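Local coordinates for alternansucrase (Leuconostoc mesenteroides, PDB 6HVG), which is a large multidomain enzyme of glycoside hydrolase family 70, built around a TIM-barrel-type catalytic domain and carrying choline-binding-type repeats, at residues P418-A430 and F482-L494. Numbering follows the deposited sequence.
Sequences PTDILKNGDTWTA and FVIQTAIEQQISL
Apolar contact begins with Leu422, whose CD2 lies 4.1 Å from Phe482 CZ, approaching the ring obliquely; the same methyl also comes up against the hydroxyl of Thr486, OG1. The other methyl, CD1, lies over one face of the Trp428 indole, offset toward its rim. Trp428 in turn brings CZ2 to the edge of the Phe482 ring, 3.9 Å from CE1, while Gln485 NE2 meets Trp428 CH2, its amide plane perpendicular to the indole (89°), and is hydrogen-bonded to Asn393 OD1.

The two strands 420-423 and 427-430 form a β-hairpin whose connection includes a type II turn from Leu422 to Gly425. This hairpin packs across helix 474-495 at the outer part of the chain; strand 420-423 crosses the helix axis at -72°. Where the turn comes down, the backbones are close: the CA atoms of Gly425 and Thr486 lie 4.6 Å apart.

Polar groups meet without any hydrogen bond between the segments. Glu489, bent at chi2 (-73°), brings CB and CG against Leu422 O and turns its carboxylate toward Ile421 CG2, 3.5 Å from OE2; OE1 forms a salt bridge with Arg437. Ser493 OG donates to Glu489 O (3.2 Å) within the helix, and Asn424 CB packs against that hydroxyl.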
loop_
_atom_site.group_PDB
_atom_site.type_symbol
_atom_site.label_atom_id
_atom_site.label_comp_id
_atom_site.label_asym_id
_atom_site.label_seq_id
_atom_site.Cartn_x
_atom_site.Cartn_y
_atom_site.Cartn_z
ATOM N N PRO A 418 30.475 -7.963 32.929
ATOM C CA PRO A 418 30.440 -8.779 34.151
ATOM C C PRO A 418 31.586 -8.437 35.069
ATOM O O PRO A 418 32.600 -7.973 34.600
ATOM C CB PRO A 418 30.598 -10.220 33.633
ATOM C CG PRO A 418 31.314 -10.067 32.346
ATOM C CD PRO A 418 30.800 -8.780 31.749
ATOM N N THR A 419 31.427 -8.676 36.361
ATOM C CA THR A 419 32.488 -8.403 37.321
ATOM C C THR A 419 33.812 -9.075 36.905
ATOM O O THR A 419 34.854 -8.419 36.824
ATOM C CB THR A 419 32.063 -8.858 38.741
ATOM O OG1 THR A 419 30.877 -8.156 39.125
ATOM C CG2 THR A 419 33.157 -8.576 39.768
ATOM N N ASP A 420 33.745 -10.381 36.656
ATOM C CA ASP A 420 34.905 -11.181 36.218
ATOM C C ASP A 420 34.584 -11.904 34.903
ATOM O O ASP A 420 33.413 -12.041 34.517
ATOM C CB ASP A 420 35.305 -12.227 37.281
ATOM C CG ASP A 420 35.734 -11.608 38.601
ATOM O OD1 ASP A 420 36.724 -10.855 38.646
ATOM O OD2 ASP A 420 35.079 -11.900 39.621
ATOM N N ILE A 421 35.640 -12.372 34.244
ATOM C CA ILE A 421 35.546 -13.033 32.952
ATOM C C ILE A 421 36.297 -14.360 33.040
ATOM O O ILE A 421 37.447 -14.404 33.470
ATOM C CB ILE A 421 36.202 -12.182 31.847
ATOM C CG1 ILE A 421 35.363 -10.929 31.538
ATOM C CG2 ILE A 421 36.442 -13.024 30.587
ATOM C CD1 ILE A 421 34.211 -11.166 30.595
ATOM N N LEU A 422 35.652 -15.434 32.604
ATOM C CA LEU A 422 36.265 -16.761 32.558
ATOM C C LEU A 422 37.163 -16.868 31.331
ATOM O O LEU A 422 36.827 -17.581 30.403
ATOM C CB LEU A 422 35.163 -17.826 32.510
ATOM C CG LEU A 422 35.547 -19.297 32.500
ATOM C CD1 LEU A 422 36.022 -19.720 33.883
ATOM C CD2 LEU A 422 34.412 -20.203 32.011
ATOM N N LYS A 423 38.301 -16.163 31.321
ATOM C CA LYS A 423 39.159 -16.128 30.125
ATOM C C LYS A 423 39.511 -17.556 29.717
ATOM O O LYS A 423 39.790 -18.399 30.569
ATOM C CB LYS A 423 40.418 -15.247 30.310
ATOM C CG LYS A 423 41.521 -15.848 31.175
ATOM C CD LYS A 423 42.926 -15.337 30.803
ATOM C CE LYS A 423 44.000 -15.688 31.874
ATOM N NZ LYS A 423 45.235 -16.358 31.349
ATOM N N ASN A 424 39.388 -17.829 28.419
ATOM C CA ASN A 424 39.770 -19.107 27.827
ATOM C C ASN A 424 39.068 -20.313 28.458
ATOM O O ASN A 424 39.415 -21.467 28.160
ATOM C CB ASN A 424 41.299 -19.285 27.909
ATOM C CG ASN A 424 41.838 -20.341 26.952
ATOM O OD1 ASN A 424 41.238 -20.627 25.914
ATOM N ND2 ASN A 424 42.989 -20.907 27.292
ATOM N N GLY A 425 38.078 -20.046 29.310
ATOM C CA GLY A 425 37.397 -21.100 30.021
ATOM C C GLY A 425 38.220 -21.701 31.149
ATOM O O GLY A 425 37.947 -22.816 31.544
ATOM N N ASP A 426 39.228 -20.996 31.657
ATOM C CA ASP A 426 40.122 -21.575 32.670
ATOM C C ASP A 426 40.115 -20.785 33.949
ATOM O O ASP A 426 39.822 -21.321 35.028
ATOM C CB ASP A 426 41.571 -21.669 32.164
ATOM C CG ASP A 426 41.764 -22.754 31.117
ATOM O OD1 ASP A 426 42.786 -22.740 30.381
ATOM O OD2 ASP A 426 40.882 -23.630 31.038
ATOM N N THR A 427 40.461 -19.511 33.825
ATOM C CA THR A 427 40.697 -18.696 34.993
ATOM C C THR A 427 39.865 -17.432 34.951
ATOM O O THR A 427 39.800 -16.746 33.931
ATOM C CB THR A 427 42.196 -18.366 35.177
ATOM O OG1 THR A 427 42.727 -17.810 33.976
ATOM C CG2 THR A 427 42.963 -19.631 35.536
ATOM N N TRP A 428 39.219 -17.147 36.078
ATOM C CA TRP A 428 38.423 -15.940 36.238
ATOM C C TRP A 428 39.358 -14.782 36.465
ATOM O O TRP A 428 40.227 -14.841 37.328
ATOM C CB TRP A 428 37.488 -16.059 37.423
ATOM C CG TRP A 428 36.336 -16.991 37.212
ATOM C CD1 TRP A 428 36.226 -18.263 37.671
ATOM C CD2 TRP A 428 35.108 -16.706 36.516
ATOM N NE1 TRP A 428 35.008 -18.792 37.312
ATOM C CE2 TRP A 428 34.309 -17.857 36.597
ATOM C CE3 TRP A 428 34.612 -15.590 35.838
ATOM C CZ2 TRP A 428 33.042 -17.928 36.025
ATOM C CZ3 TRP A 428 33.344 -15.660 35.266
ATOM C CH2 TRP A 428 32.576 -16.824 35.364
ATOM N N THR A 429 39.192 -13.731 35.677
ATOM C CA THR A 429 39.946 -12.512 35.854
ATOM C C THR A 429 38.972 -11.316 35.907
ATOM O O THR A 429 37.954 -11.267 35.194
ATOM C CB THR A 429 40.955 -12.341 34.702
ATOM O OG1 THR A 429 40.241 -12.099 33.490
ATOM C CG2 THR A 429 41.770 -13.615 34.473
ATOM N N ALA A 430 39.293 -10.354 36.767
ATOM C CA ALA A 430 38.567 -9.098 36.826
ATOM C C ALA A 430 38.461 -8.526 35.413
ATOM O O ALA A 430 39.402 -8.629 34.630
ATOM C CB ALA A 430 39.296 -8.134 37.751
ATOM N N PHE A 482 26.259 -22.552 31.251
ATOM C CA PHE A 482 27.647 -22.382 31.671
ATOM C C PHE A 482 28.635 -23.150 30.799
ATOM O O PHE A 482 29.693 -22.615 30.489
ATOM C CB PHE A 482 27.830 -22.742 33.138
ATOM C CG PHE A 482 29.185 -22.383 33.672
ATOM C CD1 PHE A 482 29.546 -21.050 33.869
ATOM C CD2 PHE A 482 30.122 -23.381 33.964
ATOM C CE1 PHE A 482 30.809 -20.720 34.360
ATOM C CE2 PHE A 482 31.382 -23.058 34.448
ATOM C CZ PHE A 482 31.726 -21.727 34.643
ATOM N N VAL A 483 28.283 -24.359 30.356
ATOM C CA VAL A 483 29.155 -25.067 29.411
ATOM C C VAL A 483 29.222 -24.298 28.084
ATOM O O VAL A 483 30.260 -24.288 27.440
ATOM C CB VAL A 483 28.798 -26.567 29.178
ATOM C CG1 VAL A 483 28.695 -27.290 30.492
ATOM C CG2 VAL A 483 27.516 -26.741 28.404
ATOM N N ILE A 484 28.139 -23.625 27.696
ATOM C CA ILE A 484 28.158 -22.720 26.539
ATOM C C ILE A 484 29.005 -21.484 26.818
ATOM O O ILE A 484 29.732 -21.028 25.934
ATOM C CB ILE A 484 26.736 -22.265 26.120
ATOM C CG1 ILE A 484 25.895 -23.457 25.638
ATOM C CG2 ILE A 484 26.790 -21.206 25.024
ATOM C CD1 ILE A 484 26.306 -24.020 24.291
ATOM N N GLN A 485 28.933 -20.948 28.037
ATOM C CA GLN A 485 29.763 -19.789 28.389
ATOM C C GLN A 485 31.242 -20.131 28.263
ATOM O O GLN A 485 32.013 -19.365 27.694
ATOM C CB GLN A 485 29.460 -19.267 29.803
ATOM C CG GLN A 485 30.412 -18.156 30.252
ATOM C CD GLN A 485 29.994 -17.473 31.542
ATOM O OE1 GLN A 485 28.944 -17.772 32.102
ATOM N NE2 GLN A 485 30.827 -16.547 32.018
ATOM N N THR A 486 31.625 -21.284 28.803
ATOM C CA THR A 486 32.993 -21.757 28.727
ATOM C C THR A 486 33.399 -21.821 27.234
ATOM O O THR A 486 34.373 -21.204 26.809
ATOM C CB THR A 486 33.140 -23.118 29.462
ATOM O OG1 THR A 486 33.031 -22.900 30.874
ATOM C CG2 THR A 486 34.484 -23.795 29.148
ATOM N N ALA A 487 32.609 -22.519 26.435
ATOM C CA ALA A 487 32.892 -22.652 25.008
ATOM C C ALA A 487 33.019 -21.310 24.324
ATOM O O ALA A 487 33.826 -21.160 23.415
ATOM C CB ALA A 487 31.816 -23.488 24.333
ATOM N N ILE A 488 32.207 -20.344 24.740
ATOM C CA ILE A 488 32.286 -19.012 24.186
ATOM C C ILE A 488 33.649 -18.390 24.470
ATOM O O ILE A 488 34.269 -17.806 23.578
ATOM C CB ILE A 488 31.151 -18.100 24.708
ATOM C CG1 ILE A 488 29.837 -18.460 24.008
ATOM C CG2 ILE A 488 31.451 -16.613 24.441
ATOM C CD1 ILE A 488 28.603 -17.889 24.673
ATOM N N GLU A 489 34.127 -18.510 25.696
ATOM C CA GLU A 489 35.390 -17.877 26.060
ATOM C C GLU A 489 36.573 -18.503 25.332
ATOM O O GLU A 489 37.597 -17.835 25.104
ATOM C CB GLU A 489 35.594 -17.915 27.564
ATOM C CG GLU A 489 34.519 -17.193 28.369
ATOM C CD GLU A 489 34.583 -15.667 28.285
ATOM O OE1 GLU A 489 35.261 -15.122 27.397
ATOM O OE2 GLU A 489 33.915 -15.023 29.118
ATOM N N GLN A 490 36.421 -19.774 24.960
ATOM C CA GLN A 490 37.434 -20.489 24.177
ATOM C C GLN A 490 37.543 -20.015 22.723
ATOM O O GLN A 490 38.652 -19.868 22.199
ATOM C CB GLN A 490 37.164 -21.997 24.215
ATOM C CG GLN A 490 37.443 -22.641 25.573
ATOM C CD GLN A 490 36.911 -24.057 25.672
ATOM O OE1 GLN A 490 36.215 -24.535 24.774
ATOM N NE2 GLN A 490 37.210 -24.727 26.782
ATOM N N GLN A 491 36.398 -19.790 22.076
ATOM C CA GLN A 491 36.395 -19.278 20.712
ATOM C C GLN A 491 36.767 -17.792 20.676
ATOM O O GLN A 491 37.180 -17.311 19.622
ATOM C CB GLN A 491 35.061 -19.519 20.011
ATOM C CG GLN A 491 34.671 -20.972 19.798
ATOM C CD GLN A 491 35.338 -21.653 18.613
ATOM O OE1 GLN A 491 35.881 -22.757 18.736
ATOM N NE2 GLN A 491 35.249 -21.018 17.436
ATOM N N ILE A 492 36.609 -17.077 21.798
ATOM C CA ILE A 492 37.105 -15.693 21.908
ATOM C C ILE A 492 38.638 -15.648 21.944
ATOM O O ILE A 492 39.267 -14.793 21.305
ATOM C CB ILE A 492 36.499 -14.950 23.135
ATOM C CG1 ILE A 492 35.035 -14.603 22.864
ATOM C CG2 ILE A 492 37.257 -13.660 23.460
ATOM C CD1 ILE A 492 34.224 -14.247 24.091
ATOM N N SER A 493 39.232 -16.562 22.699
ATOM C CA SER A 493 40.691 -16.697 22.741
ATOM C C SER A 493 41.259 -17.175 21.404
ATOM O O SER A 493 42.249 -16.637 20.921
ATOM C CB SER A 493 41.084 -17.651 23.862
ATOM O OG SER A 493 40.709 -17.097 25.105
ATOM N N LEU A 494 40.598 -18.154 20.797
ATOM C CA LEU A 494 41.045 -18.733 19.536
ATOM C C LEU A 494 41.002 -17.699 18.395
ATOM O O LEU A 494 41.968 -17.569 17.652
ATOM C CB LEU A 494 40.200 -19.970 19.187
ATOM C CG LEU A 494 40.653 -20.959 18.096
ATOM C CD1 LEU A 494 42.124 -21.382 18.229
ATOM C CD2 LEU A 494 39.741 -22.184 18.098
#